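Local structure of SUMO1 linked HERC2 ZZ domain (Small ubiquitin-related modifier 1,E3 ubiquitin-protein ligase HERC2) (Homo sapiens, 6WW3) at residues Lys27-Asp32 with Arg49-Arg54; Cys16-Ile21 with Asp35-Cys40; Asn22-Lys27 with Arg54-Gly59. The protein joins a SUMO1 tail, by engineered fusion, to the zinc-binding ZZ domain of the E3 ubiquitin ligase HERC2, a domain that binds SUMO1 and histone H3. All coordinates share one frame; numbering follows the deposited sequence.

Contact 1. Residues Lys27-Asp32 with Arg49-Arg54; sequences KCRNCD and RHTFGR. With ZN (zinc ion), chain D.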
loop_
_atom_site.group_PDB
_atom_site.type_symbol
_atom_site.label_atom_id
_atom_site.label_comp_id
_atom_site.label_asym_id
_atom_site.label_seq_id
_atom_site.Cartn_x
_atom_site.Cartn_y
_atom_site.Cartn_z
ATOM N N LYS A 27 4.284 0.781 -0.050
ATOM C CA LYS A 27 5.170 -0.302 -0.466
ATOM C C LYS A 27 6.310 -0.462 0.536
ATOM O O LYS A 27 7.000 0.507 0.859
ATOM C CB LYS A 27 5.740 -0.044 -1.862
ATOM C CG LYS A 27 6.721 -1.153 -2.319
ATOM C CD LYS A 27 7.171 -0.962 -3.768
ATOM C CE LYS A 27 8.252 -1.964 -4.181
ATOM N NZ LYS A 27 7.882 -3.395 -3.947
ATOM N N CYS A 28 6.504 -1.675 1.030
ATOM C CA CYS A 28 7.616 -1.913 1.944
ATOM C C CYS A 28 8.939 -1.797 1.207
ATOM O O CYS A 28 9.101 -2.366 0.125
ATOM C CB CYS A 28 7.511 -3.285 2.604
ATOM S SG CYS A 28 8.801 -3.496 3.841
ATOM N N ARG A 29 9.890 -1.057 1.793
ATOM C CA ARG A 29 11.213 -0.901 1.193
ATOM C C ARG A 29 12.143 -2.075 1.456
ATOM O O ARG A 29 13.206 -2.152 0.828
ATOM C CB ARG A 29 11.886 0.384 1.702
ATOM C CG ARG A 29 11.149 1.665 1.304
ATOM C CD ARG A 29 11.782 2.930 1.892
ATOM N NE ARG A 29 11.374 4.118 1.133
ATOM C CZ ARG A 29 10.694 5.148 1.632
ATOM N NH1 ARG A 29 10.370 6.170 0.843
ATOM N NH2 ARG A 29 10.348 5.174 2.911
ATOM N N ASN A 30 11.757 -3.012 2.315
ATOM C CA ASN A 30 12.630 -4.103 2.730
ATOM C C ASN A 30 12.161 -5.455 2.218
ATOM O O ASN A 30 12.962 -6.226 1.681
ATOM C CB ASN A 30 12.703 -4.091 4.251
ATOM C CG ASN A 30 12.986 -2.705 4.782
ATOM O OD1 ASN A 30 12.069 -1.879 4.919
ATOM N ND2 ASN A 30 14.249 -2.451 5.140
ATOM N N CYS A 31 10.875 -5.757 2.358
ATOM C CA CYS A 31 10.299 -6.918 1.693
ATOM C C CYS A 31 10.495 -6.816 0.177
ATOM O O CYS A 31 10.690 -5.732 -0.386
ATOM C CB CYS A 31 8.804 -7.042 2.018
ATOM S SG CYS A 31 8.389 -7.391 3.738
ATOM N N ASP A 32 10.477 -7.983 -0.471
ATOM C CA ASP A 32 10.678 -8.081 -1.915
ATOM C C ASP A 32 9.519 -7.470 -2.701
ATOM O O ASP A 32 9.738 -6.730 -3.671
ATOM C CB ASP A 32 10.885 -9.558 -2.277
ATOM C CG ASP A 32 11.038 -9.805 -3.775
ATOM O OD1 ASP A 32 12.174 -9.798 -4.281
ATOM O OD2 ASP A 32 10.015 -10.033 -4.444
ATOM N N ARG A 49 11.166 -2.841 11.911
ATOM C CA ARG A 49 12.331 -2.232 11.346
ATOM C C ARG A 49 12.171 -2.037 9.827
ATOM O O ARG A 49 12.973 -1.442 9.232
ATOM C CB ARG A 49 13.608 -2.940 11.723
ATOM C CG ARG A 49 13.972 -2.868 13.172
ATOM C CD ARG A 49 14.374 -1.472 13.644
ATOM N NE ARG A 49 14.024 -1.384 15.033
ATOM C CZ ARG A 49 14.878 -1.622 16.003
ATOM N NH1 ARG A 49 14.457 -1.556 17.233
ATOM N NH2 ARG A 49 16.162 -1.943 15.736
ATOM N N HIS A 50 11.140 -2.594 9.223
ATOM C CA HIS A 50 10.897 -2.246 7.815
ATOM C C HIS A 50 10.297 -0.834 7.753
ATOM O O HIS A 50 9.694 -0.426 8.664
ATOM C CB HIS A 50 10.022 -3.277 7.069
ATOM C CG HIS A 50 10.655 -4.610 6.999
ATOM N ND1 HIS A 50 10.142 -5.641 6.292
ATOM C CD2 HIS A 50 11.775 -5.079 7.571
ATOM C CE1 HIS A 50 10.912 -6.687 6.412
ATOM N NE2 HIS A 50 11.924 -6.359 7.154
ATOM N N THR A 51 10.500 -0.129 6.663
ATOM C CA THR A 51 9.930 1.192 6.418
ATOM C C THR A 51 9.185 1.138 5.096
ATOM O O THR A 51 9.598 0.427 4.177
ATOM C CB THR A 51 10.991 2.309 6.366
ATOM O OG1 THR A 51 11.924 2.032 5.315
ATOM C CG2 THR A 51 11.741 2.416 7.697
ATOM N N PHE A 52 8.067 1.850 5.019
ATOM C CA PHE A 52 7.224 1.873 3.834
ATOM C C PHE A 52 7.356 3.196 3.084
ATOM O O PHE A 52 7.461 4.260 3.698
ATOM C CB PHE A 52 5.758 1.650 4.221
ATOM C CG PHE A 52 5.445 0.246 4.640
ATOM C CD1 PHE A 52 5.837 -0.230 5.888
ATOM C CD2 PHE A 52 4.760 -0.597 3.787
ATOM C CE1 PHE A 52 5.548 -1.515 6.274
ATOM C CE2 PHE A 52 4.457 -1.896 4.164
ATOM C CZ PHE A 52 4.850 -2.356 5.405
ATOM N N GLY A 53 7.306 3.129 1.759
ATOM C CA GLY A 53 7.236 4.317 0.927
ATOM C C GLY A 53 5.799 4.598 0.540
ATOM O O GLY A 53 5.069 3.698 0.124
ATOM N N ARG A 54 5.379 5.849 0.731
ATOM C CA ARG A 54 4.021 6.232 0.367
ATOM C C ARG A 54 3.951 6.571 -1.118
ATOM O O ARG A 54 4.649 7.476 -1.589
ATOM C CB ARG A 54 3.540 7.423 1.187
ATOM C CG ARG A 54 2.077 7.751 0.917
ATOM C CD ARG A 54 1.732 9.153 1.421
ATOM N NE ARG A 54 1.250 9.169 2.795
ATOM C CZ ARG A 54 -0.021 9.370 3.141
ATOM N NH1 ARG A 54 -0.943 9.564 2.208
ATOM N NH2 ARG A 54 -0.372 9.376 4.422
HETATM ZN ZN ZN D . 8.388 -5.483 4.963
HETATM O O HOH W 1 13.763 0.251 6.528
#

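Contact 2. Residues Cys16-Ile21 with Asp35-Cys40; sequences CQMFPI and DFCETC. With ZN (zinc ion), chain C.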
loop_
_atom_site.group_PDB
_atom_site.type_symbol
_atom_site.label_atom_id
_atom_site.label_comp_id
_atom_site.label_asym_id
_atom_site.label_seq_id
_atom_site.Cartn_x
_atom_site.Cartn_y
_atom_site.Cartn_z
ATOM N N CYS A 16 -5.042 -7.343 3.275
ATOM C CA CYS A 16 -6.467 -7.614 3.158
ATOM C C CYS A 16 -6.879 -8.091 1.774
ATOM O O CYS A 16 -8.077 -8.268 1.536
ATOM C CB CYS A 16 -7.285 -6.360 3.522
ATOM S SG CYS A 16 -7.171 -5.011 2.326
ATOM N N GLN A 17 -5.922 -8.279 0.861
ATOM C CA GLN A 17 -6.154 -8.745 -0.504
ATOM C C GLN A 17 -6.985 -7.775 -1.338
ATOM O O GLN A 17 -7.494 -8.164 -2.393
ATOM C CB GLN A 17 -6.820 -10.130 -0.530
ATOM C CG GLN A 17 -6.134 -11.166 0.340
ATOM C CD GLN A 17 -4.632 -11.187 0.163
ATOM O OE1 GLN A 17 -3.886 -11.132 1.138
ATOM N NE2 GLN A 17 -4.176 -11.263 -1.082
ATOM N N MET A 18 -7.109 -6.514 -0.913
ATOM C CA MET A 18 -7.719 -5.480 -1.760
ATOM C C MET A 18 -7.010 -5.431 -3.111
ATOM O O MET A 18 -5.780 -5.466 -3.170
ATOM C CB MET A 18 -7.627 -4.110 -1.073
ATOM C CG MET A 18 -8.083 -2.916 -1.915
ATOM S SD MET A 18 -7.634 -1.313 -1.207
ATOM C CE MET A 18 -8.592 -1.309 0.303
ATOM N N PHE A 19 -7.787 -5.405 -4.197
ATOM C CA PHE A 19 -7.212 -5.372 -5.548
ATOM C C PHE A 19 -8.141 -4.738 -6.580
ATOM O O PHE A 19 -9.257 -5.208 -6.780
ATOM C CB PHE A 19 -6.853 -6.777 -6.025
ATOM C CG PHE A 19 -6.267 -6.811 -7.406
ATOM C CD1 PHE A 19 -4.918 -6.569 -7.604
ATOM C CD2 PHE A 19 -7.069 -7.035 -8.506
ATOM C CE1 PHE A 19 -4.379 -6.590 -8.879
ATOM C CE2 PHE A 19 -6.532 -7.035 -9.783
ATOM C CZ PHE A 19 -5.188 -6.817 -9.965
ATOM N N PRO A 20 -7.676 -3.676 -7.252
ATOM C CA PRO A 20 -6.397 -3.001 -7.014
ATOM C C PRO A 20 -6.487 -2.159 -5.757
ATOM O O PRO A 20 -7.618 -1.885 -5.325
ATOM C CB PRO A 20 -6.238 -2.100 -8.242
ATOM C CG PRO A 20 -7.669 -1.748 -8.591
ATOM C CD PRO A 20 -8.449 -3.023 -8.322
ATOM N N ILE A 21 -5.351 -1.791 -5.151
ATOM C CA ILE A 21 -5.398 -0.858 -4.033
ATOM C C ILE A 21 -6.029 0.445 -4.511
ATOM O O ILE A 21 -5.644 0.995 -5.552
ATOM C CB ILE A 21 -3.991 -0.617 -3.460
ATOM C CG1 ILE A 21 -3.407 -1.912 -2.877
ATOM C CG2 ILE A 21 -4.022 0.493 -2.378
ATOM C CD1 ILE A 21 -2.147 -1.709 -2.088
ATOM N N ASP A 35 2.952 -4.818 -0.221
ATOM C CA ASP A 35 2.216 -3.560 -0.230
ATOM C C ASP A 35 1.068 -3.621 0.766
ATOM O O ASP A 35 0.489 -4.682 0.999
ATOM C CB ASP A 35 1.663 -3.231 -1.626
ATOM C CG ASP A 35 2.747 -3.169 -2.690
ATOM O OD1 ASP A 35 3.054 -4.218 -3.290
ATOM O OD2 ASP A 35 3.270 -2.069 -2.947
ATOM N N PHE A 36 0.751 -2.464 1.355
ATOM C CA PHE A 36 -0.399 -2.264 2.231
ATOM C C PHE A 36 -1.311 -1.196 1.646
ATOM O O PHE A 36 -0.829 -0.179 1.151
ATOM C CB PHE A 36 0.033 -1.767 3.616
ATOM C CG PHE A 36 0.338 -2.847 4.606
ATOM C CD1 PHE A 36 -0.319 -4.063 4.567
ATOM C CD2 PHE A 36 1.266 -2.624 5.611
ATOM C CE1 PHE A 36 -0.051 -5.037 5.508
ATOM C CE2 PHE A 36 1.537 -3.603 6.554
ATOM C CZ PHE A 36 0.877 -4.808 6.500
ATOM N N CYS A 37 -2.622 -1.383 1.758
ATOM C CA CYS A 37 -3.491 -0.223 1.650
ATOM C C CYS A 37 -3.353 0.614 2.926
ATOM O O CYS A 37 -2.668 0.227 3.878
ATOM C CB CYS A 37 -4.939 -0.637 1.401
ATOM S SG CYS A 37 -5.765 -1.338 2.848
ATOM N N GLU A 38 -3.979 1.792 2.942
ATOM C CA GLU A 38 -3.726 2.699 4.061
ATOM C C GLU A 38 -4.290 2.154 5.367
ATOM O O GLU A 38 -3.629 2.236 6.409
ATOM C CB GLU A 38 -4.277 4.098 3.779
ATOM C CG GLU A 38 -4.010 5.077 4.926
ATOM C CD GLU A 38 -4.228 6.535 4.546
ATOM O OE1 GLU A 38 -4.363 6.840 3.342
ATOM O OE2 GLU A 38 -4.296 7.372 5.463
ATOM N N THR A 39 -5.506 1.596 5.340
ATOM C CA THR A 39 -6.061 1.014 6.558
ATOM C C THR A 39 -5.152 -0.086 7.093
ATOM O O THR A 39 -4.821 -0.107 8.280
ATOM C CB THR A 39 -7.459 0.450 6.315
ATOM O OG1 THR A 39 -8.336 1.493 5.876
ATOM C CG2 THR A 39 -7.993 -0.143 7.615
ATOM N N CYS A 40 -4.719 -1.000 6.217
ATOM C CA CYS A 40 -3.809 -2.058 6.648
ATOM C C CYS A 40 -2.495 -1.484 7.149
ATOM O O CYS A 40 -1.933 -1.974 8.138
ATOM C CB CYS A 40 -3.549 -3.033 5.502
ATOM S SG CYS A 40 -4.904 -4.151 5.214
HETATM ZN ZN ZN C . -5.404 -3.733 3.067
#

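Contact 3. Residues Asn22-Lys27 with Arg54-Gly59; sequences NGSRFK and RINEPG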
loop_
_atom_site.group_PDB
_atom_site.type_symbol
_atom_site.label_atom_id
_atom_site.label_comp_id
_atom_site.label_asym_id
_atom_site.label_seq_id
_atom_site.Cartn_x
_atom_site.Cartn_y
_atom_site.Cartn_z
ATOM N N ASN A 22 -7.007 0.943 -3.755
ATOM C CA ASN A 22 -7.477 2.303 -3.953
ATOM C C ASN A 22 -7.015 3.169 -2.779
ATOM O O ASN A 22 -6.788 2.670 -1.679
ATOM C CB ASN A 22 -9.006 2.365 -4.137
ATOM C CG ASN A 22 -9.775 1.973 -2.890
ATOM O OD1 ASN A 22 -9.945 0.795 -2.601
ATOM N ND2 ASN A 22 -10.223 2.964 -2.135
ATOM N N GLY A 23 -6.829 4.460 -3.040
ATOM C CA GLY A 23 -6.217 5.354 -2.080
ATOM C C GLY A 23 -4.701 5.344 -2.172
ATOM O O GLY A 23 -4.113 4.977 -3.196
ATOM N N SER A 24 -4.056 5.770 -1.082
ATOM C CA SER A 24 -2.600 5.751 -1.046
ATOM C C SER A 24 -2.094 4.324 -0.876
ATOM O O SER A 24 -2.668 3.522 -0.135
ATOM C CB SER A 24 -2.045 6.635 0.073
ATOM O OG SER A 24 -2.303 8.009 -0.170
ATOM N N ARG A 25 -1.012 4.018 -1.579
ATOM C CA ARG A 25 -0.362 2.717 -1.550
ATOM C C ARG A 25 0.908 2.803 -0.712
ATOM O O ARG A 25 1.681 3.753 -0.835
ATOM C CB ARG A 25 -0.030 2.280 -2.982
ATOM C CG ARG A 25 1.015 1.204 -3.111
ATOM C CD ARG A 25 1.522 1.074 -4.540
ATOM N NE ARG A 25 2.470 -0.034 -4.654
ATOM C CZ ARG A 25 3.230 -0.297 -5.710
ATOM N NH1 ARG A 25 3.179 0.471 -6.786
ATOM N NH2 ARG A 25 4.052 -1.342 -5.679
ATOM N N PHE A 26 1.133 1.811 0.139
ATOM C CA PHE A 26 2.324 1.787 0.986
ATOM C C PHE A 26 3.160 0.561 0.638
ATOM O O PHE A 26 2.806 -0.562 1.008
ATOM C CB PHE A 26 1.952 1.805 2.469
ATOM C CG PHE A 26 1.287 3.085 2.901
ATOM C CD1 PHE A 26 2.036 4.110 3.466
ATOM C CD2 PHE A 26 -0.075 3.282 2.694
ATOM C CE1 PHE A 26 1.431 5.300 3.845
ATOM C CE2 PHE A 26 -0.685 4.471 3.067
ATOM C CZ PHE A 26 0.076 5.476 3.650
ATOM N N LYS A 27 4.284 0.781 -0.050
ATOM C CA LYS A 27 5.170 -0.302 -0.466
ATOM C C LYS A 27 6.310 -0.462 0.536
ATOM O O LYS A 27 7.000 0.507 0.859
ATOM C CB LYS A 27 5.740 -0.044 -1.862
ATOM C CG LYS A 27 6.721 -1.153 -2.319
ATOM C CD LYS A 27 7.171 -0.962 -3.768
ATOM C CE LYS A 27 8.252 -1.964 -4.181
ATOM N NZ LYS A 27 7.882 -3.395 -3.947
ATOM N N ARG A 54 5.379 5.849 0.731
ATOM C CA ARG A 54 4.021 6.232 0.367
ATOM C C ARG A 54 3.951 6.571 -1.118
ATOM O O ARG A 54 4.649 7.476 -1.589
ATOM C CB ARG A 54 3.540 7.423 1.187
ATOM C CG ARG A 54 2.077 7.751 0.917
ATOM C CD ARG A 54 1.732 9.153 1.421
ATOM N NE ARG A 54 1.250 9.169 2.795
ATOM C CZ ARG A 54 -0.021 9.370 3.141
ATOM N NH1 ARG A 54 -0.943 9.564 2.208
ATOM N NH2 ARG A 54 -0.372 9.376 4.422
ATOM N N ILE A 55 3.061 5.897 -1.836
ATOM C CA ILE A 55 2.858 6.115 -3.260
ATOM C C ILE A 55 1.397 6.504 -3.424
ATOM O O ILE A 55 0.505 5.645 -3.360
ATOM C CB ILE A 55 3.215 4.870 -4.084
ATOM C CG1 ILE A 55 4.651 4.453 -3.775
ATOM C CG2 ILE A 55 3.023 5.115 -5.586
ATOM C CD1 ILE A 55 5.028 3.089 -4.263
ATOM N N ASN A 56 1.134 7.802 -3.618
ATOM C CA ASN A 56 -0.255 8.249 -3.684
ATOM C C ASN A 56 -0.890 7.933 -5.030
ATOM O O ASN A 56 -2.114 7.780 -5.108
ATOM C CB ASN A 56 -0.369 9.755 -3.412
ATOM C CG ASN A 56 -0.064 10.116 -1.974
ATOM O OD1 ASN A 56 -0.503 9.448 -1.034
ATOM N ND2 ASN A 56 0.652 11.210 -1.794
ATOM N N GLU A 57 -0.093 7.869 -6.093
ATOM C CA GLU A 57 -0.629 7.569 -7.412
ATOM C C GLU A 57 0.436 6.877 -8.252
ATOM O O GLU A 57 1.635 7.074 -8.016
ATOM C CB GLU A 57 -1.120 8.844 -8.107
ATOM C CG GLU A 57 -0.018 9.788 -8.491
ATOM C CD GLU A 57 -0.567 11.128 -8.927
ATOM O OE1 GLU A 57 -1.801 11.322 -8.831
ATOM O OE2 GLU A 57 0.239 11.981 -9.349
ATOM N N PRO A 58 0.029 6.045 -9.220
ATOM C CA PRO A 58 0.999 5.345 -10.074
ATOM C C PRO A 58 2.041 6.280 -10.670
ATOM O O PRO A 58 1.748 7.416 -11.041
ATOM C CB PRO A 58 0.113 4.723 -11.156
ATOM C CG PRO A 58 -1.161 4.465 -10.459
ATOM C CD PRO A 58 -1.346 5.590 -9.473
ATOM N N GLY A 59 3.280 5.794 -10.743
ATOM C CA GLY A 59 4.407 6.563 -11.222
ATOM C C GLY A 59 5.319 7.102 -10.139
ATOM O O GLY A 59 6.494 7.374 -10.415
#

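Contact 1. Residues Lys27-Asp32 with Arg49-Arg54
Asn-30 lies flat against the imidazole of His-50, amide and ring planes 21° apart, with its CB over the ring centre and 3.5 Å from His-50 CG. CG of Asn-30 stands anti to its carbonyl carbon, which brings OD1 to the opposing backbone; there it accepts from Thr-51 N at 2.9 Å, the donor lying above the carbonyl plane. An amide suits this place because its other end, ND2, donates to a water shared with Arg-49 O and Thr-51 OG1. His-50 ND1 binds the zinc at 2.2 Å, and Cys-31 SG, a fellow ligand, sits at the edge of the imidazole in its plane. With Cys-28 and His-46 they form the Cys2His2 site of the HERC2 ZZ finger, set where antiparallel strand 25-28 runs out into its CxxC turn. Cys-28 SG also accepts the N-H groups of Asn-30 and Cys-31, which probably tempers the thiolate charge. Phe-52 offers a ring face to this cysteine, whose CB is 3.7 Å from Phe-52 CE2. An alanine in place of Phe-52 removes the ring, and would probably loosen the packing around Cys-28 beside the metal. Arg-29 stretches obliquely across Thr-51, laying one guanidinium face on Gly-53, with Arg-29 CZ 3.6 Å from Gly-53 CA; a CB on Gly-53 would crowd NH1. Arg-29 N donates almost straight (169°) to Thr-51 O at 2.8 Å, and Lys-27 and Gly-53 exchange both backbone bonds.

Contact 2. Residues Cys16-Ile21 with Asp35-Cys40
No hydrogen bond passes between residues 16-21 and 35-40; a zinc ion ties them together instead. This is the Cys4 site of the HERC2 ZZ finger, in which Cys-16, Cys-37 and Cys-40 are joined by Cys-13, so that two CxxC pairs, one from a loop and one at the start of helix 38-43, grip a single metal. Cysteine fits because its thiolate is a strong zinc ligand on a very short arm. Cys-37 SG, 2.4 Å from the ion, stands between its backbone N and carbonyl carbon (chi1 73°). Cys-37 is the N-cap of the helix, and this rotamer lets its sulfur accept from Cys-40 N at 3.5 Å along a nearly straight line, a bond likely to ease the charge on the sulfur. Cys-16 SG takes the same crowded rotamer and receives a weak bond from Met-18 N. Tip first, Met-18 reaches the metal-bound cysteine: CG anti to the backbone N brings SD against Cys-37 CB, and the bend at chi3 turns CE to 3.8 Å from Cys-37 SG. Buried Ile-21 packs its branched apolar side chain against the same cysteine, with CG2 4.0 Å from Cys-37 CB. Its other branch leads toward strand 35-36, touching Asp-35 CB; the carboxylate of that aspartate is taken by a salt bridge with Arg-25. The far end of the isoleucine, CD1, comes to rest 3.8 Å from Phe-36 O.

Contact 3. Residues Asn22-Lys27 with Arg54-Gly59
Backbone bonding centres on Arg-25 and Ile-55, an antiparallel hydrogen-bonded pair. Ile-55 N donates to Arg-25 O at 2.7 Å, nearly along the C=O axis, whereas Arg-25 N meets Ile-55 O from above the carbonyl plane. Polar side chains converge on Asn-56 OD1. Ser-24 OG donates to it over a very short 2.5 Å, in the carbonyl plane, and Arg-54 NH1 donates from 3.3 Å onto a lone pair; two donors thus help to fix the rotation of the amide. A small hydroxyl suits buried Ser-24, since a longer group would probably overrun that oxygen. These strands, 25-28 and 52-55, are the central and one outer strand of the three-stranded sheet of the HERC2 ZZ domain; Gln-3, in the SUMO1-derived tail, joined here by engineered fusion, also touches Ser-24 and Asn-56. On the Phe-26 face, Arg-54 runs alongside the ring and bends at chi3, so that Phe-26 CZ lies over one guanidinium face, toward its rim, 3.9 Å from Arg-54 CZ. The ring itself stacks with Phe-41. On the other face Ile-55 CD1 touches Lys-27 CB, 4.0 Å away, and lies beside the extended chain of Arg-25, over the guanidinium whose NE forms a salt bridge with Asp-35 OD2.

Contacts 1 and 3 are successive parts of one antiparallel strand pair, 25-28 with 52-55, sharing Lys-27 and Arg-54; contact 1 is nested within the chain loop closed by contact 3. Contact 2 brings in the neighbouring strand 35-36, where Phe-36 N probably donates to Phe-26 O, beside the ionic tie between contacts 2 and 3. It is the buried member, whereas contact 1 lies at the surface and contact 3 is partly buried. Chemistry follows place: contact 1 combines zinc with strand bonds and a hydrated amide, contact 2 relies on zinc and apolar side chains, and contact 3 has no metal. Phe-52 and Phe-36 pack together, bridging contacts 1 and 2.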